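Local coordinates for guanine deaminase (Escherichia coli, PDB 6OHB), which catalyses the zinc-dependent hydrolytic deamination of guanine to xanthine and ammonia, a step of purine degradation, at residues A[100-104]-A[105-109]; A[127-130]-A[131-134]; A[184-187]-A[188-192]. All coordinates share one frame; numbering follows the deposited sequence.

Contact 1 of 3, residues A[100-104]-A[105-109]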
ATOM      1  N   GLU A 100       0.888  -9.608 -21.833  1.00 62.17           N
ATOM      2  CA  GLU A 100      -0.487  -9.246 -22.150  1.00 62.67           C
ATOM      3  C   GLU A 100      -0.844  -7.868 -21.605  1.00 59.39           C
ATOM      4  O   GLU A 100      -1.627  -7.145 -22.230  1.00 63.53           O
ATOM      5  CB  GLU A 100      -1.439 -10.312 -21.626  1.00 68.26           C
ATOM      6  N   TRP A 101      -0.291  -7.490 -20.447  1.00 58.25           N
ATOM      7  CA  TRP A 101      -0.473  -6.127 -19.951  1.00 60.28           C
ATOM      8  C   TRP A 101       0.082  -5.120 -20.946  1.00 60.08           C
ATOM      9  O   TRP A 101      -0.519  -4.064 -21.182  1.00 62.16           O
ATOM     10  CB  TRP A 101       0.210  -5.964 -18.590  1.00 59.15           C
ATOM     11  CG  TRP A 101       0.218  -4.560 -18.046  1.00 64.18           C
ATOM     12  CD1 TRP A 101       1.081  -3.551 -18.375  1.00 58.69           C
ATOM     13  CD2 TRP A 101      -0.670  -4.020 -17.057  1.00 60.63           C
ATOM     14  NE1 TRP A 101       0.776  -2.415 -17.662  1.00 61.51           N
ATOM     15  CE2 TRP A 101      -0.293  -2.678 -16.844  1.00 63.43           C
ATOM     16  CE3 TRP A 101      -1.747  -4.541 -16.334  1.00 62.16           C
ATOM     17  CZ2 TRP A 101      -0.957  -1.849 -15.938  1.00 59.69           C
ATOM     18  CZ3 TRP A 101      -2.407  -3.716 -15.433  1.00 63.75           C
ATOM     19  CH2 TRP A 101      -2.009  -2.387 -15.244  1.00 59.02           C
ATOM     20  N   LEU A 102       1.228  -5.440 -21.544  1.00 62.83           N
ATOM     21  CA  LEU A 102       1.843  -4.557 -22.525  1.00 63.65           C
ATOM     22  C   LEU A 102       0.958  -4.423 -23.754  1.00 60.86           C
ATOM     23  O   LEU A 102       0.723  -3.315 -24.248  1.00 66.84           O
ATOM     24  CB  LEU A 102       3.226  -5.092 -22.906  1.00 58.03           C
ATOM     25  CG  LEU A 102       4.398  -4.642 -22.037  1.00 59.56           C
ATOM     26  CD1 LEU A 102       5.580  -5.566 -22.243  1.00 56.89           C
ATOM     27  CD2 LEU A 102       4.779  -3.204 -22.348  1.00 61.70           C
ATOM     28  N   ASN A 103       0.442  -5.546 -24.257  1.00 61.08           N
ATOM     29  CA  ASN A 103      -0.319  -5.470 -25.502  1.00 64.78           C
ATOM     30  C   ASN A 103      -1.747  -4.958 -25.319  1.00 62.83           C
ATOM     31  O   ASN A 103      -2.308  -4.391 -26.264  1.00 62.45           O
ATOM     32  CB  ASN A 103      -0.360  -6.845 -26.181  1.00 67.74           C
ATOM     33  CG  ASN A 103       1.023  -7.347 -26.568  1.00 74.05           C
ATOM     34  OD1 ASN A 103       1.566  -6.968 -27.608  1.00 71.68           O
ATOM     35  ND2 ASN A 103       1.596  -8.208 -25.735  1.00 72.07           N
ATOM     36  N   LYS A 104      -2.332  -5.088 -24.127  1.00 58.56           N
ATOM     37  CA  LYS A 104      -3.717  -4.682 -23.911  1.00 56.28           C
ATOM     38  C   LYS A 104      -3.873  -3.272 -23.360  1.00 58.37           C
ATOM     39  O   LYS A 104      -4.857  -2.600 -23.682  1.00 65.16           O
ATOM     40  CB  LYS A 104      -4.424  -5.668 -22.976  1.00 59.57           C
ATOM     41  CG  LYS A 104      -4.593  -7.048 -23.584  1.00 65.81           C
ATOM     42  CD  LYS A 104      -5.713  -7.820 -22.918  1.00 71.17           C
ATOM     43  CE  LYS A 104      -5.221  -9.150 -22.380  1.00 75.60           C
ATOM     44  NZ  LYS A 104      -6.299  -9.843 -21.625  1.00 74.45           N
ATOM     45  N   HIS A 105      -2.940  -2.805 -22.536  1.00 58.99           N
ATOM     46  CA  HIS A 105      -3.089  -1.532 -21.845  1.00 59.97           C
ATOM     47  C   HIS A 105      -1.961  -0.563 -22.162  1.00 59.56           C
ATOM     48  O   HIS A 105      -2.224   0.607 -22.464  1.00 57.80           O
ATOM     49  CB  HIS A 105      -3.171  -1.765 -20.328  1.00 58.44           C
ATOM     50  CG  HIS A 105      -4.280  -2.684 -19.919  1.00 60.23           C
ATOM     51  ND1 HIS A 105      -4.058  -3.861 -19.237  1.00 59.93           N
ATOM     52  CD2 HIS A 105      -5.620  -2.597 -20.094  1.00 56.91           C
ATOM     53  CE1 HIS A 105      -5.213  -4.462 -19.012  1.00 62.09           C
ATOM     54  NE2 HIS A 105      -6.176  -3.716 -19.521  1.00 68.61           N
ATOM     55  N   THR A 106      -0.710  -1.029 -22.131  1.00 57.04           N
ATOM     56  CA  THR A 106       0.436  -0.129 -22.230  1.00 54.45           C
ATOM     57  C   THR A 106       0.484   0.574 -23.584  1.00 59.87           C
ATOM     58  O   THR A 106       0.555   1.809 -23.651  1.00 57.65           O
ATOM     59  CB  THR A 106       1.725  -0.917 -21.994  1.00 55.75           C
ATOM     60  OG1 THR A 106       1.759  -1.384 -20.640  1.00 54.81           O
ATOM     61  CG2 THR A 106       2.946  -0.048 -22.260  1.00 57.34           C
ATOM     62  N   PHE A 107       0.440  -0.203 -24.677  1.00 58.12           N
ATOM     63  CA  PHE A 107       0.581   0.389 -26.009  1.00 54.22           C
ATOM     64  C   PHE A 107      -0.589   1.288 -26.393  1.00 56.87           C
ATOM     65  O   PHE A 107      -0.343   2.383 -26.929  1.00 61.63           O
ATOM     66  CB  PHE A 107       0.803  -0.712 -27.049  1.00 58.38           C
ATOM     67  CG  PHE A 107       2.051  -1.517 -26.830  1.00 63.97           C
ATOM     68  CD1 PHE A 107       3.130  -0.982 -26.143  1.00 60.25           C
ATOM     69  CD2 PHE A 107       2.148  -2.808 -27.317  1.00 59.23           C
ATOM     70  CE1 PHE A 107       4.279  -1.725 -25.941  1.00 64.40           C
ATOM     71  CE2 PHE A 107       3.294  -3.554 -27.121  1.00 63.56           C
ATOM     72  CZ  PHE A 107       4.361  -3.012 -26.431  1.00 60.86           C
ATOM     73  N   PRO A 108      -1.861   0.900 -26.203  1.00 59.43           N
ATOM     74  CA  PRO A 108      -2.944   1.849 -26.527  1.00 61.83           C
ATOM     75  C   PRO A 108      -2.890   3.110 -25.685  1.00 56.82           C
ATOM     76  O   PRO A 108      -3.211   4.197 -26.180  1.00 60.60           O
ATOM     77  CB  PRO A 108      -4.222   1.036 -26.259  1.00 57.63           C
ATOM     78  CG  PRO A 108      -3.795  -0.388 -26.298  1.00 59.11           C
ATOM     79  CD  PRO A 108      -2.399  -0.397 -25.753  1.00 56.32           C
ATOM     80  N   THR A 109      -2.485   2.992 -24.421  1.00 57.53           N
ATOM     81  CA  THR A 109      -2.309   4.178 -23.589  1.00 66.00           C
ATOM     82  C   THR A 109      -1.245   5.095 -24.179  1.00 61.54           C
ATOM     83  O   THR A 109      -1.463   6.303 -24.328  1.00 56.64           O
ATOM     84  CB  THR A 109      -1.947   3.774 -22.160  1.00 62.01           C
ATOM     85  OG1 THR A 109      -3.005   2.981 -21.607  1.00 59.94           O
ATOM     86  CG2 THR A 109      -1.738   5.008 -21.294  1.00 60.97           C
TER
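Trp101 offers a ring face to the edge of the His105 imidazole, an edge-to-face pair with centroids 5.1 Å apart and planes at 64°, while one face of His105 is covered in turn by CB of Lys104, a CH-pi contact almost on the ring normal. One face of Phe107 takes the carbonyl O of Leu102 near its rim. All this happens within helix 98-111, where the bonding widens to a pi-type turn: Trp101 O accepts from His105 N at 3.0 Å and from Thr106 N at 3.2 Å, and Phe107 N reaches back five residues to Leu102 O. Pro108, which has no N-H to give, kinks the helix just beyond. With CG anti to the backbone N (chi1 174°), the Trp101 ring swings forward along the helix to meet His105. Leu102 and Thr106 run side by side, CD2 to CG2 at 3.7 Å, on a flank near two residues that probably bind substrate: Leu102 lies by Phe210 and Thr106 touches Gln87. At the solvent side Lys104 NZ forms a salt bridge with Glu96. His105 ND1, buried with no polar partner in the model, sits 3.8 Å from CE3 of Trp101.

Contact 2 of 3, residues A[127-130]-A[131-134]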
ATOM      1  N   ILE A 127       4.923  16.229 -14.165  1.00 41.88           N
ATOM      2  CA  ILE A 127       5.827  17.007 -13.316  1.00 41.95           C
ATOM      3  C   ILE A 127       5.148  17.361 -11.997  1.00 39.53           C
ATOM      4  O   ILE A 127       5.772  17.311 -10.926  1.00 39.23           O
ATOM      5  CB  ILE A 127       6.321  18.265 -14.057  1.00 45.43           C
ATOM      6  CG1 ILE A 127       7.131  17.885 -15.298  1.00 45.98           C
ATOM      7  CG2 ILE A 127       7.169  19.140 -13.131  1.00 42.32           C
ATOM      8  CD1 ILE A 127       8.491  17.311 -14.994  1.00 41.36           C
ATOM      9  N   LYS A 128       3.854  17.710 -12.048  1.00 37.72           N
ATOM     10  CA  LYS A 128       3.134  18.056 -10.822  1.00 36.23           C
ATOM     11  C   LYS A 128       3.073  16.872  -9.867  1.00 43.61           C
ATOM     12  O   LYS A 128       3.254  17.034  -8.650  1.00 44.41           O
ATOM     13  CB  LYS A 128       1.710  18.513 -11.157  1.00 46.37           C
ATOM     14  CG  LYS A 128       1.358  19.972 -10.859  1.00 56.30           C
ATOM     15  CD  LYS A 128       2.376  20.953 -11.414  1.00 61.66           C
ATOM     16  CE  LYS A 128       1.964  22.394 -11.125  1.00 63.10           C
ATOM     17  NZ  LYS A 128       0.726  22.779 -11.869  1.00 71.99           N
ATOM     18  N   GLN A 129       2.841  15.671 -10.404  1.00 38.15           N
ATOM     19  CA  GLN A 129       2.805  14.481  -9.560  1.00 38.58           C
ATOM     20  C   GLN A 129       4.167  14.206  -8.939  1.00 37.34           C
ATOM     21  O   GLN A 129       4.254  13.842  -7.761  1.00 39.72           O
ATOM     22  CB  GLN A 129       2.315  13.271 -10.354  1.00 41.35           C
ATOM     23  CG  GLN A 129       0.902  13.420 -10.890  1.00 34.93           C
ATOM     24  CD  GLN A 129      -0.059  13.992  -9.868  1.00 36.89           C
ATOM     25  OE1 GLN A 129      -0.361  13.358  -8.863  1.00 45.52           O
ATOM     26  NE2 GLN A 129      -0.543  15.204 -10.121  1.00 38.57           N
ATOM     27  N   LEU A 130       5.237  14.336  -9.726  1.00 38.65           N
ATOM     28  CA  LEU A 130       6.582  14.193  -9.171  1.00 39.07           C
ATOM     29  C   LEU A 130       6.793  15.143  -7.994  1.00 37.65           C
ATOM     30  O   LEU A 130       7.225  14.727  -6.911  1.00 34.36           O
ATOM     31  CB  LEU A 130       7.632  14.441 -10.252  1.00 38.28           C
ATOM     32  CG  LEU A 130       7.729  13.407 -11.373  1.00 43.19           C
ATOM     33  CD1 LEU A 130       8.842  13.791 -12.336  1.00 42.83           C
ATOM     34  CD2 LEU A 130       7.947  12.010 -10.801  1.00 38.99           C
ATOM     35  N   LEU A 131       6.504  16.431  -8.195  1.00 39.06           N
ATOM     36  CA  LEU A 131       6.771  17.423  -7.155  1.00 37.35           C
ATOM     37  C   LEU A 131       5.952  17.149  -5.896  1.00 40.31           C
ATOM     38  O   LEU A 131       6.495  17.136  -4.782  1.00 35.59           O
ATOM     39  CB  LEU A 131       6.500  18.830  -7.687  1.00 30.96           C
ATOM     40  CG  LEU A 131       7.441  19.270  -8.809  1.00 38.53           C
ATOM     41  CD1 LEU A 131       7.130  20.696  -9.236  1.00 37.82           C
ATOM     42  CD2 LEU A 131       8.894  19.138  -8.362  1.00 32.38           C
ATOM     43  N   ARG A 132       4.643  16.909  -6.049  1.00 36.76           N
ATOM     44  CA  ARG A 132       3.796  16.744  -4.869  1.00 39.31           C
ATOM     45  C   ARG A 132       4.122  15.488  -4.069  1.00 31.64           C
ATOM     46  O   ARG A 132       3.664  15.368  -2.928  1.00 33.92           O
ATOM     47  CB  ARG A 132       2.311  16.736  -5.260  1.00 42.45           C
ATOM     48  CG  ARG A 132       1.807  15.414  -5.799  1.00 42.95           C
ATOM     49  CD  ARG A 132       0.428  15.060  -5.239  1.00 54.29           C
ATOM     50  NE  ARG A 132      -0.520  16.167  -5.340  1.00 56.69           N
ATOM     51  CZ  ARG A 132      -1.730  16.169  -4.788  1.00 58.08           C
ATOM     52  NH1 ARG A 132      -2.149  15.119  -4.095  1.00 56.69           N
ATOM     53  NH2 ARG A 132      -2.523  17.221  -4.932  1.00 57.15           N
ATOM     54  N   ASN A 133       4.907  14.564  -4.614  1.00 29.55           N
ATOM     55  CA  ASN A 133       5.337  13.393  -3.864  1.00 31.76           C
ATOM     56  C   ASN A 133       6.798  13.472  -3.429  1.00 37.42           C
ATOM     57  O   ASN A 133       7.332  12.491  -2.903  1.00 35.75           O
ATOM     58  CB  ASN A 133       5.083  12.126  -4.677  1.00 32.17           C
ATOM     59  CG  ASN A 133       3.603  11.775  -4.742  1.00 38.33           C
ATOM     60  OD1 ASN A 133       3.065  11.140  -3.838  1.00 41.28           O
ATOM     61  ND2 ASN A 133       2.937  12.213  -5.798  1.00 30.34           N
ATOM     62  N   GLY A 134       7.461  14.605  -3.647  1.00 32.34           N
ATOM     63  CA  GLY A 134       8.822  14.753  -3.178  1.00 39.50           C
ATOM     64  C   GLY A 134       9.887  14.150  -4.062  1.00 39.56           C
ATOM     65  O   GLY A 134      11.039  14.054  -3.629  1.00 37.14           O
TER
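Asn133 turns its CG beside its own backbone N (chi1 -73°), and the amide is turned back along the helix to Gln129. Arg132 instead holds CG between its backbone N and carbonyl carbon (chi1 80°), which lays CG against Gln129 O at 3.5 Å. The bond from Asn133 ND2 to Gln129 O is short and straight, 2.9 Å with an N-H...O angle of 174°, and the acceptor lies in the plane of the Asn133 amide. Asn133 N makes a weak bond to the same oxygen and a further bond to Leu130 O, reaching that carbonyl from above its plane. The far end of the amide is held too, because Asn133 OD1 accepts from Asn335 ND2; both ends of this buried group are thus paired and its rotation is fixed. Gln129 and Arg132 lie alongside each other, their flat ends somewhat inclined, and both pack on Pro397 of the second subunit; the guanidinium NH1 makes a salt bridge with Asp422. On another flank Ile127 CG2 meets Leu131 CD1 at 4.2 Å, between helix 146-158 and strand 433-437. Gly134 then takes a positive phi, where a side chain would jam against the preceding carbonyl O, and its N bonds to Leu131 O at 2.9 Å. With Thr135 N returning to Leu130 O, this is a Schellman motif, closing helix 116-132 ahead of strand 135-141.

Contact 3 of 3, residues A[184-187]-A[188-192]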
ATOM      1  N   SER A 184      15.528   5.808 -38.313  1.00 63.56           N
ATOM      2  CA  SER A 184      14.755   6.888 -37.708  1.00 63.17           C
ATOM      3  C   SER A 184      15.004   6.965 -36.209  1.00 66.34           C
ATOM      4  O   SER A 184      15.097   8.060 -35.647  1.00 68.60           O
ATOM      5  CB  SER A 184      13.266   6.717 -38.003  1.00 60.55           C
ATOM      6  OG  SER A 184      12.635   5.939 -37.001  1.00 58.24           O
ATOM      7  N   SER A 185      15.103   5.814 -35.543  1.00 63.24           N
ATOM      8  CA  SER A 185      15.338   5.808 -34.101  1.00 62.77           C
ATOM      9  C   SER A 185      16.697   6.420 -33.764  1.00 67.76           C
ATOM     10  O   SER A 185      16.806   7.255 -32.853  1.00 64.78           O
ATOM     11  CB  SER A 185      15.253   4.383 -33.560  1.00 62.14           C
ATOM     12  OG  SER A 185      16.128   4.204 -32.466  1.00 71.69           O
ATOM     13  N   TYR A 186      17.750   6.040 -34.512  1.00 66.78           N
ATOM     14  CA  TYR A 186      19.063   6.646 -34.286  1.00 66.26           C
ATOM     15  C   TYR A 186      18.995   8.158 -34.453  1.00 64.58           C
ATOM     16  O   TYR A 186      19.491   8.910 -33.608  1.00 62.48           O
ATOM     17  CB  TYR A 186      20.103   6.051 -35.232  1.00 63.44           C
ATOM     18  CG  TYR A 186      21.424   6.812 -35.246  1.00 63.28           C
ATOM     19  CD1 TYR A 186      22.387   6.590 -34.272  1.00 62.89           C
ATOM     20  CD2 TYR A 186      21.703   7.754 -36.233  1.00 62.94           C
ATOM     21  CE1 TYR A 186      23.592   7.286 -34.272  1.00 65.11           C
ATOM     22  CE2 TYR A 186      22.904   8.456 -36.246  1.00 56.97           C
ATOM     23  CZ  TYR A 186      23.846   8.217 -35.263  1.00 65.69           C
ATOM     24  OH  TYR A 186      25.039   8.908 -35.271  1.00 63.79           O
ATOM     25  N   HIS A 187      18.377   8.624 -35.541  1.00 65.28           N
ATOM     26  CA  HIS A 187      18.423  10.054 -35.835  1.00 61.69           C
ATOM     27  C   HIS A 187      17.571  10.855 -34.853  1.00 60.46           C
ATOM     28  O   HIS A 187      17.972  11.945 -34.424  1.00 62.01           O
ATOM     29  CB  HIS A 187      18.001  10.295 -37.282  1.00 64.52           C
ATOM     30  CG  HIS A 187      19.002   9.800 -38.280  1.00 66.24           C
ATOM     31  ND1 HIS A 187      20.267  10.339 -38.395  1.00 68.38           N
ATOM     32  CD2 HIS A 187      18.937   8.799 -39.190  1.00 61.62           C
ATOM     33  CE1 HIS A 187      20.932   9.699 -39.341  1.00 68.74           C
ATOM     34  NE2 HIS A 187      20.147   8.759 -39.838  1.00 70.17           N
ATOM     35  N   GLN A 188      16.400  10.333 -34.475  1.00 60.94           N
ATOM     36  CA  GLN A 188      15.565  11.027 -33.499  1.00 62.30           C
ATOM     37  C   GLN A 188      16.246  11.091 -32.135  1.00 56.80           C
ATOM     38  O   GLN A 188      16.232  12.143 -31.478  1.00 57.92           O
ATOM     39  CB  GLN A 188      14.202  10.345 -33.401  1.00 54.97           C
ATOM     40  CG  GLN A 188      13.373  10.473 -34.674  1.00 67.33           C
ATOM     41  CD  GLN A 188      12.121   9.613 -34.667  1.00 65.39           C
ATOM     42  OE1 GLN A 188      11.935   8.754 -33.801  1.00 62.65           O
ATOM     43  NE2 GLN A 188      11.254   9.840 -35.645  1.00 62.10           N
ATOM     44  N   SER A 189      16.875   9.992 -31.702  1.00 56.89           N
ATOM     45  CA  SER A 189      17.575  10.026 -30.422  1.00 53.44           C
ATOM     46  C   SER A 189      18.772  10.972 -30.473  1.00 61.27           C
ATOM     47  O   SER A 189      19.059  11.670 -29.492  1.00 55.19           O
ATOM     48  CB  SER A 189      18.012   8.617 -30.019  1.00 52.60           C
ATOM     49  OG  SER A 189      16.897   7.753 -29.866  1.00 50.65           O
ATOM     50  N   LYS A 190      19.465  11.037 -31.616  1.00 56.08           N
ATOM     51  CA  LYS A 190      20.585  11.967 -31.734  1.00 59.73           C
ATOM     52  C   LYS A 190      20.109  13.413 -31.666  1.00 58.10           C
ATOM     53  O   LYS A 190      20.757  14.251 -31.030  1.00 57.51           O
ATOM     54  CB  LYS A 190      21.358  11.723 -33.033  1.00 60.06           C
ATOM     55  CG  LYS A 190      22.748  12.353 -33.039  1.00 60.37           C
ATOM     56  CD  LYS A 190      23.400  12.304 -34.418  1.00 66.56           C
ATOM     57  CE  LYS A 190      24.903  12.564 -34.323  1.00 57.69           C
ATOM     58  NZ  LYS A 190      25.532  12.843 -35.642  1.00 59.22           N
ATOM     59  N   GLU A 191      18.981  13.727 -32.311  1.00 53.73           N
ATOM     60  CA  GLU A 191      18.466  15.092 -32.241  1.00 57.73           C
ATOM     61  C   GLU A 191      18.062  15.455 -30.817  1.00 58.90           C
ATOM     62  O   GLU A 191      18.312  16.578 -30.356  1.00 53.45           O
ATOM     63  CB  GLU A 191      17.281  15.271 -33.187  1.00 47.15           C
ATOM     64  CG  GLU A 191      16.650  16.652 -33.082  1.00 55.16           C
ATOM     65  CD  GLU A 191      15.554  16.880 -34.101  1.00 71.89           C
ATOM     66  OE1 GLU A 191      15.707  16.417 -35.251  1.00 73.52           O
ATOM     67  OE2 GLU A 191      14.541  17.523 -33.752  1.00 80.72           O
ATOM     68  N   LEU A 192      17.442  14.516 -30.099  1.00 54.81           N
ATOM     69  CA  LEU A 192      17.070  14.801 -28.715  1.00 54.06           C
ATOM     70  C   LEU A 192      18.305  14.972 -27.831  1.00 51.26           C
ATOM     71  O   LEU A 192      18.314  15.826 -26.934  1.00 48.96           O
ATOM     72  CB  LEU A 192      16.144  13.705 -28.189  1.00 53.41           C
ATOM     73  CG  LEU A 192      14.767  13.748 -28.864  1.00 50.45           C
ATOM     74  CD1 LEU A 192      13.972  12.485 -28.595  1.00 49.37           C
ATOM     75  CD2 LEU A 192      13.982  14.986 -28.437  1.00 51.92           C
TER
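This is an i to i+4 contact within helix 182-196, the helix of a beta-alpha-beta unit between strands 164-169 and 203-208 of the amidohydrolase barrel. Four backbone bonds carry the helix across the junction, from Gln188 N to Ser184 O through Glu191 N to His187 O, the latter 2.9 Å long. Gln188 CG, set beside its backbone N (chi1 -67°), comes within 3.1 Å of Ser184 O, and the extended chain rests on Lys167 and Pro146. With Gln188 cut back to an alanine, Ser184 O would lose the CG packed against it, and a gap would probably open against Pro146 and Lys167. On the inner flank Ser189 OG stands 3.0 Å from Ser185 O and makes a weak hydrogen bond with Tyr204 OH. Tyr186 and Lys190 both send CG anti to the backbone N, which makes the two side chains run alongside each other: CE of Lys190 lies 3.8 Å from Tyr186 OH. One face of the His187 imidazole takes CD2 of Tyr186, offset toward the rim. The phenol ring has a cation-pi contact with Arg224 of helix 216-228. Lys190 thus meets the phenol through methylenes CD and CE, while the hydroxyl finds its hydrogen-bond partner, Glu228, on that helix.

The three contacts come in series along the chain, each on a single helix of the amidohydrolase domain or, for contact 2, at its C-terminal end: contact 1 in helix 98-111, contact 2 closing helix 116-132, which follows it, and contact 3 in helix 182-196. Their centres stand 24 to 29 Å apart, and the nearest atoms of any two are about 14 to 15 Å from each other. Contact 1 lies near the metal, the Leu102 side chain about 8 Å from the zinc ion. Contact 2 sits deeper, about 12 Å from the chain centre, and also meets the second subunit. Contact 3 lies on the periphery, on a helix packed between strand 164-169 and helix 216-228.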